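Endo-beta-N-acetylglucosaminidase F1 (Bacteroides thetaiotaomicron VPI-5482, PDB 6TCV) probably cleaves high-mannose N-glycans between the two N-acetylglucosamines of their core, as a gut bacterial endo-glycosidase that binds Man9GlcNAc2Asn. Local coordinates at residues Val176-Gln188 and Glu231-Lys243. The protein carries 2 engineered substitutions. Numbering follows the deposited sequence.
Sequences VNDVNPLNTLSFQ and ETLLQPLRRRGVK. With MAN (alpha-D-mannopyranose), chain B; MAN (alpha-D-mannopyranose), chain C; MAN (alpha-D-mannopyranose), chain D.
The carbonyl oxygen of P181, against which L237 CD1 lies at 3.5 Å, is gripped twice by T184: by the backbone N at 3.0 Å and by OG1 at 2.8 Å. Threonine's first torsion (chi1 -61°) sets OG1 beside its own backbone N, within reach of that carbonyl, and leaves CG2 to meet V242 CG2 tip to tip. With this carbonyl held inside the turn, the 3-10 segment 181-186 turns apolar side chains to 231-243: L182 and L185 close on L237, whose CD2 rests against L185 CG at 3.8 Å, while P181 CG touches L234 CD2. The L182 and L233 side chains cross at about a right angle, CD1 meeting CD2, and L182 CD2 lies 3.4 Å from L233 O, a buried carbonyl without a polar partner in the model. On the more exposed side, the extended R240 lays its CD against L185 CD2. V199 and L201 of strand 198-209 back this packing. Upstream, the loop leaving strand 169-175, consistent with the first strand of a (beta/alpha)8-type barrel, meets the sugar: N177 ND2 donates to O2 of the chain D mannose (3.1 Å, 147°), the oxygen linking it to the chain B mannose, while D178 OD2 accepts from O4 of the chain C mannose at 2.7 Å. N222 ND2 holds N177 OD1, and both bonds together help to fix the amide's rotation; an alanine here would probably leave that linking oxygen without this donor and N222 ND2 without this acceptor. The loop's polar groups bond within the turn, to mannose and to neighbours such as Y437 and K438; since no hydrogen bond joins the two segments, shape and apolar burial do.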
# COMPACT_ATOMS: atom_id res chain seq x y z
N VAL A 176 -16.54 -3.11 3.74
CA VAL A 176 -16.99 -2.11 4.71
C VAL A 176 -18.47 -1.81 4.62
O VAL A 176 -19.00 -1.13 5.50
CB VAL A 176 -16.13 -0.84 4.65
CG1 VAL A 176 -14.69 -1.15 5.00
CG2 VAL A 176 -16.23 -0.10 3.29
N ASN A 177 -19.18 -2.30 3.60
CA ASN A 177 -20.62 -2.26 3.63
C ASN A 177 -21.14 -2.97 4.88
O ASN A 177 -22.25 -2.68 5.37
CB ASN A 177 -21.28 -2.82 2.38
CG ASN A 177 -21.09 -1.95 1.20
OD1 ASN A 177 -20.88 -0.75 1.29
ND2 ASN A 177 -21.18 -2.56 0.04
N ASP A 178 -20.38 -3.99 5.33
CA ASP A 178 -20.87 -4.87 6.37
C ASP A 178 -20.01 -4.92 7.63
O ASP A 178 -20.57 -5.05 8.71
CB ASP A 178 -20.95 -6.37 5.90
CG ASP A 178 -21.84 -6.60 4.71
OD1 ASP A 178 -22.73 -5.80 4.49
OD2 ASP A 178 -21.79 -7.72 4.21
N VAL A 179 -18.70 -4.73 7.53
CA VAL A 179 -17.77 -5.04 8.62
C VAL A 179 -16.91 -3.83 8.93
O VAL A 179 -16.30 -3.21 8.05
CB VAL A 179 -16.89 -6.27 8.29
CG1 VAL A 179 -15.90 -6.59 9.41
CG2 VAL A 179 -17.80 -7.53 8.06
N ASN A 180 -16.85 -3.54 10.23
CA ASN A 180 -16.02 -2.45 10.76
C ASN A 180 -14.53 -2.81 10.65
O ASN A 180 -14.12 -3.88 11.14
CB ASN A 180 -16.40 -2.29 12.23
CG ASN A 180 -15.80 -1.06 12.91
OD1 ASN A 180 -14.71 -0.58 12.52
ND2 ASN A 180 -16.44 -0.60 13.96
N PRO A 181 -13.70 -1.98 10.01
CA PRO A 181 -12.28 -2.30 9.88
C PRO A 181 -11.54 -2.30 11.19
O PRO A 181 -10.41 -2.81 11.23
CB PRO A 181 -11.76 -1.22 8.92
CG PRO A 181 -12.71 -0.03 9.14
CD PRO A 181 -14.05 -0.69 9.37
N LEU A 182 -12.11 -1.80 12.27
CA LEU A 182 -11.47 -1.98 13.57
C LEU A 182 -11.30 -3.44 13.93
O LEU A 182 -10.45 -3.75 14.78
CB LEU A 182 -12.24 -1.22 14.67
CG LEU A 182 -12.12 0.31 14.60
CD1 LEU A 182 -12.99 0.88 15.72
CD2 LEU A 182 -10.73 0.87 14.70
N ASN A 183 -12.04 -4.35 13.28
CA ASN A 183 -11.84 -5.79 13.44
C ASN A 183 -10.44 -6.24 13.05
O ASN A 183 -10.06 -7.35 13.40
CB ASN A 183 -12.95 -6.55 12.70
CG ASN A 183 -14.20 -6.53 13.47
OD1 ASN A 183 -14.27 -7.00 14.62
ND2 ASN A 183 -15.24 -5.97 12.86
N THR A 184 -9.63 -5.40 12.41
CA THR A 184 -8.21 -5.69 12.27
C THR A 184 -7.61 -6.07 13.62
O THR A 184 -6.71 -6.94 13.70
CB THR A 184 -7.51 -4.45 11.74
OG1 THR A 184 -8.02 -4.09 10.45
CG2 THR A 184 -6.01 -4.63 11.58
N LEU A 185 -8.06 -5.42 14.69
CA LEU A 185 -7.49 -5.60 16.02
C LEU A 185 -7.87 -6.93 16.64
O LEU A 185 -7.29 -7.29 17.68
CB LEU A 185 -7.85 -4.43 16.92
CG LEU A 185 -7.38 -3.09 16.40
CD1 LEU A 185 -7.85 -2.00 17.38
CD2 LEU A 185 -5.88 -3.02 16.10
N SER A 186 -8.79 -7.70 16.03
CA SER A 186 -9.08 -9.05 16.48
C SER A 186 -7.97 -10.04 16.18
O SER A 186 -8.05 -11.17 16.66
CB SER A 186 -10.33 -9.59 15.81
OG SER A 186 -11.50 -8.76 16.02
N PHE A 187 -7.01 -9.67 15.32
CA PHE A 187 -6.01 -10.58 14.78
C PHE A 187 -4.61 -10.26 15.30
O PHE A 187 -3.92 -9.37 14.77
CB PHE A 187 -6.00 -10.50 13.27
CG PHE A 187 -7.28 -10.94 12.58
CD1 PHE A 187 -8.32 -10.04 12.43
CD2 PHE A 187 -7.43 -12.22 12.09
CE1 PHE A 187 -9.49 -10.42 11.80
CE2 PHE A 187 -8.57 -12.64 11.44
CZ PHE A 187 -9.63 -11.71 11.30
N GLN A 188 -4.17 -10.99 16.30
CA GLN A 188 -2.85 -10.82 16.86
C GLN A 188 -2.17 -12.17 16.94
O GLN A 188 -2.84 -13.21 17.07
CB GLN A 188 -2.82 -10.22 18.29
CG GLN A 188 -3.40 -8.85 18.44
CD GLN A 188 -3.50 -8.43 19.92
OE1 GLN A 188 -4.38 -8.87 20.60
NE2 GLN A 188 -2.53 -7.63 20.40
N GLU A 231 -11.22 9.58 12.37
CA GLU A 231 -10.47 9.63 13.61
C GLU A 231 -10.88 8.52 14.56
O GLU A 231 -10.03 7.98 15.26
CB GLU A 231 -10.60 11.00 14.29
CG GLU A 231 -9.96 12.09 13.41
CD GLU A 231 -10.17 13.51 13.91
OE1 GLU A 231 -10.79 13.68 14.97
OE2 GLU A 231 -9.70 14.46 13.25
N THR A 232 -12.15 8.15 14.62
CA THR A 232 -12.53 7.11 15.56
C THR A 232 -12.55 5.72 14.96
O THR A 232 -12.43 4.77 15.73
CB THR A 232 -13.85 7.39 16.21
OG1 THR A 232 -14.82 7.53 15.23
CG2 THR A 232 -13.80 8.74 16.95
N LEU A 233 -12.72 5.57 13.64
CA LEU A 233 -12.87 4.26 13.04
C LEU A 233 -11.70 3.79 12.17
O LEU A 233 -11.61 2.60 11.88
CB LEU A 233 -14.18 4.18 12.23
CG LEU A 233 -15.41 4.40 13.09
CD1 LEU A 233 -16.65 4.39 12.16
CD2 LEU A 233 -15.59 3.33 14.14
N LEU A 234 -10.74 4.67 11.83
CA LEU A 234 -9.61 4.29 10.98
C LEU A 234 -8.28 4.64 11.62
O LEU A 234 -7.37 3.80 11.69
CB LEU A 234 -9.68 4.99 9.61
CG LEU A 234 -10.95 4.74 8.84
CD1 LEU A 234 -10.89 5.52 7.52
CD2 LEU A 234 -11.15 3.29 8.54
N GLN A 235 -8.14 5.83 12.17
CA GLN A 235 -6.87 6.24 12.75
C GLN A 235 -6.41 5.37 13.91
O GLN A 235 -5.18 5.24 14.10
CB GLN A 235 -6.91 7.73 13.15
CG GLN A 235 -7.13 8.67 11.95
CD GLN A 235 -6.14 8.55 10.81
OE1 GLN A 235 -4.97 8.34 11.05
NE2 GLN A 235 -6.62 8.58 9.58
N PRO A 236 -7.29 4.73 14.71
CA PRO A 236 -6.76 3.83 15.77
C PRO A 236 -5.91 2.71 15.19
O PRO A 236 -5.01 2.21 15.87
CB PRO A 236 -8.02 3.30 16.47
CG PRO A 236 -9.05 4.39 16.22
CD PRO A 236 -8.75 4.89 14.82
N LEU A 237 -6.18 2.28 13.97
CA LEU A 237 -5.35 1.29 13.32
C LEU A 237 -4.00 1.86 12.93
O LEU A 237 -2.95 1.22 13.12
CB LEU A 237 -6.03 0.73 12.11
CG LEU A 237 -7.43 0.16 12.28
CD1 LEU A 237 -7.97 -0.35 10.94
CD2 LEU A 237 -7.37 -0.93 13.33
N ARG A 238 -4.00 3.08 12.39
CA ARG A 238 -2.76 3.72 11.93
C ARG A 238 -1.84 4.01 13.08
O ARG A 238 -0.62 3.90 12.95
CB ARG A 238 -3.07 4.98 11.13
CG ARG A 238 -3.87 4.64 9.89
CD ARG A 238 -4.06 5.85 8.96
NE ARG A 238 -2.79 6.24 8.38
CZ ARG A 238 -2.07 7.29 8.71
NH1 ARG A 238 -2.45 8.16 9.64
NH2 ARG A 238 -0.91 7.50 8.09
N ARG A 239 -2.37 4.37 14.24
CA ARG A 239 -1.56 4.61 15.43
C ARG A 239 -0.77 3.38 15.82
O ARG A 239 0.26 3.51 16.52
CB ARG A 239 -2.38 5.12 16.59
CG ARG A 239 -2.95 6.46 16.41
CD ARG A 239 -3.47 7.04 17.73
NE ARG A 239 -4.56 6.31 18.39
CZ ARG A 239 -5.86 6.55 18.20
NH1 ARG A 239 -6.23 7.53 17.38
NH2 ARG A 239 -6.77 5.87 18.87
N ARG A 240 -1.28 2.19 15.51
CA ARG A 240 -0.63 0.92 15.84
C ARG A 240 0.20 0.41 14.69
O ARG A 240 0.75 -0.71 14.76
CB ARG A 240 -1.65 -0.14 16.25
CG ARG A 240 -2.35 0.20 17.55
CD ARG A 240 -3.44 -0.81 17.87
NE ARG A 240 -4.11 -0.42 19.10
CZ ARG A 240 -4.19 -1.14 20.22
NH1 ARG A 240 -3.67 -2.31 20.33
NH2 ARG A 240 -4.88 -0.64 21.22
N GLY A 241 0.37 1.19 13.63
CA GLY A 241 1.28 0.82 12.57
C GLY A 241 0.64 0.14 11.40
O GLY A 241 1.35 -0.23 10.45
N VAL A 242 -0.67 -0.07 11.41
CA VAL A 242 -1.36 -0.69 10.27
C VAL A 242 -1.51 0.37 9.17
O VAL A 242 -1.87 1.53 9.45
CB VAL A 242 -2.75 -1.19 10.71
CG1 VAL A 242 -3.54 -1.76 9.56
CG2 VAL A 242 -2.63 -2.22 11.82
N LYS A 243 -1.27 -0.03 7.93
CA LYS A 243 -1.48 0.88 6.81
C LYS A 243 -2.89 0.68 6.27
O LYS A 243 -3.26 -0.44 5.88
CB LYS A 243 -0.46 0.61 5.70
CG LYS A 243 0.96 0.89 6.12
CD LYS A 243 1.92 0.65 4.96
CE LYS A 243 3.30 1.21 5.27
NZ LYS A 243 3.88 0.58 6.45
C1 MAN B . -23.12 -0.12 -2.41
C2 MAN B . -23.53 0.04 -0.95
C3 MAN B . -24.28 -1.19 -0.47
C4 MAN B . -25.45 -1.49 -1.40
C5 MAN B . -24.89 -1.67 -2.81
C6 MAN B . -25.96 -1.90 -3.84
O2 MAN B . -24.33 1.23 -0.84
O3 MAN B . -24.70 -0.97 0.87
O4 MAN B . -26.10 -2.70 -1.02
O5 MAN B . -24.23 -0.46 -3.20
O6 MAN B . -25.36 -2.22 -5.11
C1 MAN C . -21.82 -10.38 -1.45
C2 MAN C . -23.05 -9.93 -0.68
C3 MAN C . -22.71 -8.67 0.12
C4 MAN C . -21.51 -8.97 1.01
C5 MAN C . -20.31 -9.49 0.22
C6 MAN C . -19.14 -9.98 1.08
O2 MAN C . -23.44 -10.91 0.29
O3 MAN C . -23.83 -8.20 0.88
O4 MAN C . -21.03 -7.80 1.67
O5 MAN C . -20.73 -10.62 -0.58
O6 MAN C . -18.02 -10.34 0.27
C1 MAN D . -21.44 -2.83 -4.02
C2 MAN D . -21.62 -1.33 -3.84
C3 MAN D . -20.30 -0.64 -4.14
C4 MAN D . -19.16 -1.22 -3.32
C5 MAN D . -19.10 -2.74 -3.46
C6 MAN D . -18.15 -3.38 -2.46
O2 MAN D . -22.09 -1.10 -2.49
O3 MAN D . -20.42 0.75 -3.83
O4 MAN D . -17.92 -0.72 -3.80
O5 MAN D . -20.40 -3.30 -3.19
O6 MAN D . -18.19 -4.82 -2.60